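Local coordinates for protein glucose-1-phosphate uridylyltransferase (Sphingomonas elodea, PDB 2UX8) that probably catalyses the formation of UDP-glucose and diphosphate from UTP and glucose 1-phosphate, a sugar phosphate that it binds, at residues P140-F145 / R261-D266. Numbering follows the deposited sequence.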
loop_
_atom_site.group_PDB
_atom_site.type_symbol
_atom_site.label_atom_id
_atom_site.label_comp_id
_atom_site.label_asym_id
_atom_site.label_seq_id
_atom_site.Cartn_x
_atom_site.Cartn_y
_atom_site.Cartn_z
ATOM N N PRO C 140 22.848 0.945 -1.181
ATOM C CA PRO C 140 22.577 0.324 -2.483
ATOM C C PRO C 140 22.885 1.122 -3.757
ATOM O O PRO C 140 23.136 0.524 -4.801
ATOM C CB PRO C 140 21.111 -0.108 -2.372
ATOM C CG PRO C 140 20.568 0.707 -1.224
ATOM C CD PRO C 140 21.704 0.783 -0.270
ATOM N N ASP C 141 22.879 2.449 -3.691
ATOM C CA ASP C 141 23.201 3.252 -4.874
ATOM C C ASP C 141 24.621 2.964 -5.350
ATOM O O ASP C 141 24.942 3.156 -6.522
ATOM C CB ASP C 141 23.078 4.744 -4.582
ATOM C CG ASP C 141 21.722 5.305 -4.965
ATOM O OD1 ASP C 141 20.830 4.521 -5.348
ATOM O OD2 ASP C 141 21.550 6.538 -4.876
ATOM N N ASP C 142 25.478 2.527 -4.433
ATOM C CA ASP C 142 26.846 2.184 -4.789
ATOM C C ASP C 142 26.853 0.712 -5.206
ATOM O O ASP C 142 26.966 -0.200 -4.380
ATOM C CB ASP C 142 27.791 2.443 -3.610
ATOM C CG ASP C 142 28.258 3.889 -3.557
ATOM O OD1 ASP C 142 28.649 4.369 -2.475
ATOM O OD2 ASP C 142 28.239 4.549 -4.614
ATOM N N PHE C 143 26.689 0.508 -6.510
ATOM C CA PHE C 143 26.656 -0.816 -7.098
ATOM C C PHE C 143 28.102 -1.324 -7.166
ATOM O O PHE C 143 28.941 -0.781 -7.894
ATOM C CB PHE C 143 26.018 -0.719 -8.489
ATOM C CG PHE C 143 25.819 -2.037 -9.157
ATOM C CD1 PHE C 143 24.845 -2.916 -8.714
ATOM C CD2 PHE C 143 26.667 -2.439 -10.187
ATOM C CE1 PHE C 143 24.726 -4.185 -9.283
ATOM C CE2 PHE C 143 26.553 -3.702 -10.757
ATOM C CZ PHE C 143 25.583 -4.576 -10.304
ATOM N N MET C 144 28.394 -2.349 -6.374
ATOM C CA MET C 144 29.734 -2.912 -6.319
ATOM C C MET C 144 29.821 -4.201 -7.130
ATOM O O MET C 144 29.364 -5.260 -6.701
ATOM C CB MET C 144 30.135 -3.170 -4.863
ATOM C CG MET C 144 29.977 -1.953 -3.968
ATOM S SD MET C 144 30.950 -0.535 -4.524
ATOM C CE MET C 144 32.412 -0.724 -3.489
ATOM N N PHE C 145 30.437 -4.098 -8.296
ATOM C CA PHE C 145 30.571 -5.233 -9.191
ATOM C C PHE C 145 31.915 -5.958 -9.051
ATOM O O PHE C 145 32.973 -5.371 -9.282
ATOM C CB PHE C 145 30.386 -4.747 -10.632
ATOM C CG PHE C 145 30.079 -5.837 -11.601
ATOM C CD1 PHE C 145 29.240 -6.883 -11.240
ATOM C CD2 PHE C 145 30.581 -5.794 -12.892
ATOM C CE1 PHE C 145 28.906 -7.863 -12.150
ATOM C CE2 PHE C 145 30.252 -6.771 -13.815
ATOM C CZ PHE C 145 29.412 -7.810 -13.444
ATOM N N ARG C 261 33.192 -0.153 -9.079
ATOM C CA ARG C 261 32.004 0.393 -8.473
ATOM C C ARG C 261 31.306 1.342 -9.423
ATOM O O ARG C 261 31.941 2.153 -10.077
ATOM C CB ARG C 261 32.391 1.109 -7.184
ATOM C CG ARG C 261 31.336 2.006 -6.608
ATOM C CD ARG C 261 31.915 3.386 -6.451
ATOM N NE ARG C 261 30.974 4.348 -5.897
ATOM C CZ ARG C 261 31.164 5.664 -5.930
ATOM N NH1 ARG C 261 32.263 6.161 -6.491
ATOM N NH2 ARG C 261 30.255 6.483 -5.418
ATOM N N TYR C 262 29.991 1.218 -9.516
ATOM C CA TYR C 262 29.226 2.095 -10.381
ATOM C C TYR C 262 28.306 2.935 -9.524
ATOM O O TYR C 262 27.562 2.420 -8.695
ATOM C CB TYR C 262 28.410 1.283 -11.387
ATOM C CG TYR C 262 29.261 0.476 -12.326
ATOM C CD1 TYR C 262 29.760 -0.765 -11.944
ATOM C CD2 TYR C 262 29.618 0.978 -13.578
ATOM C CE1 TYR C 262 30.604 -1.496 -12.783
ATOM C CE2 TYR C 262 30.461 0.257 -14.431
ATOM C CZ TYR C 262 30.952 -0.980 -14.024
ATOM O OH TYR C 262 31.797 -1.691 -14.841
ATOM N N ASP C 263 28.376 4.239 -9.718
ATOM C CA ASP C 263 27.545 5.152 -8.961
ATOM C C ASP C 263 26.155 5.241 -9.590
ATOM O O ASP C 263 25.898 6.091 -10.438
ATOM C CB ASP C 263 28.202 6.537 -8.923
ATOM C CG ASP C 263 27.497 7.498 -7.980
ATOM O OD1 ASP C 263 26.555 7.073 -7.272
ATOM O OD2 ASP C 263 27.895 8.682 -7.939
ATOM N N CYS C 264 25.261 4.348 -9.185
ATOM C CA CYS C 264 23.906 4.372 -9.704
ATOM C C CYS C 264 23.137 5.520 -9.076
ATOM O O CYS C 264 21.919 5.589 -9.161
ATOM C CB CYS C 264 23.228 3.042 -9.423
ATOM S SG CYS C 264 24.011 1.748 -10.386
ATOM N N GLY C 265 23.877 6.419 -8.438
ATOM C CA GLY C 265 23.279 7.582 -7.817
ATOM C C GLY C 265 22.997 8.601 -8.904
ATOM O O GLY C 265 22.134 9.469 -8.757
ATOM N N ASP C 266 23.739 8.504 -10.004
ATOM C CA ASP C 266 23.527 9.402 -11.132
ATOM C C ASP C 266 23.217 8.579 -12.391
ATOM O O ASP C 266 23.735 7.483 -12.579
ATOM C CB ASP C 266 24.743 10.310 -11.341
ATOM C CG ASP C 266 25.782 9.702 -12.243
ATOM O OD1 ASP C 266 25.742 9.974 -13.466
ATOM O OD2 ASP C 266 26.635 8.951 -11.726
#
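Arg261 spreads across Asp142 and Met144 on one face of a two-stranded antiparallel ribbon formed by 142-145 and 261-263. Its chain leaves with CG anti to the backbone N (chi1 166°), passes the thioether so that Arg261 CG lies 3.3 Å from Met144 SD, and bends at chi2 to bring the guanidinium edge to Asp142. NE and NH2 of Arg261 both donate to one oxygen, Asp142 OD2, NH2 at 2.9 Å, with the carboxylate plane turned 75° from the guanidinium. An alanine in place of Arg261 would probably leave Asp142 OD2 without its counter-charge, 4.0 Å from Asp263 OD1, and open a gap beside the Met144 sulfur. On the other face, Tyr262 CD1 meets the edge of the Phe143 ring at CD2, 3.9 Å away, and Tyr262 CE1 abuts Phe145 CB. Cys264 SG packs against Phe143 CB, oblique to the ring, and helix 267-279 packs over this apolar side. Between the faces, Phe143 and Tyr262 exchange two backbone hydrogen bonds; Cys264 N adds a third to Asp141 O, at the turn leading into the helix. Asp142 OD1 bonds to Gly214 N and weakly to the sugar O6, so through Asp142 the ribbon contributes to the glucose 1-phosphate pocket of this GT-A-type nucleotidyltransferase.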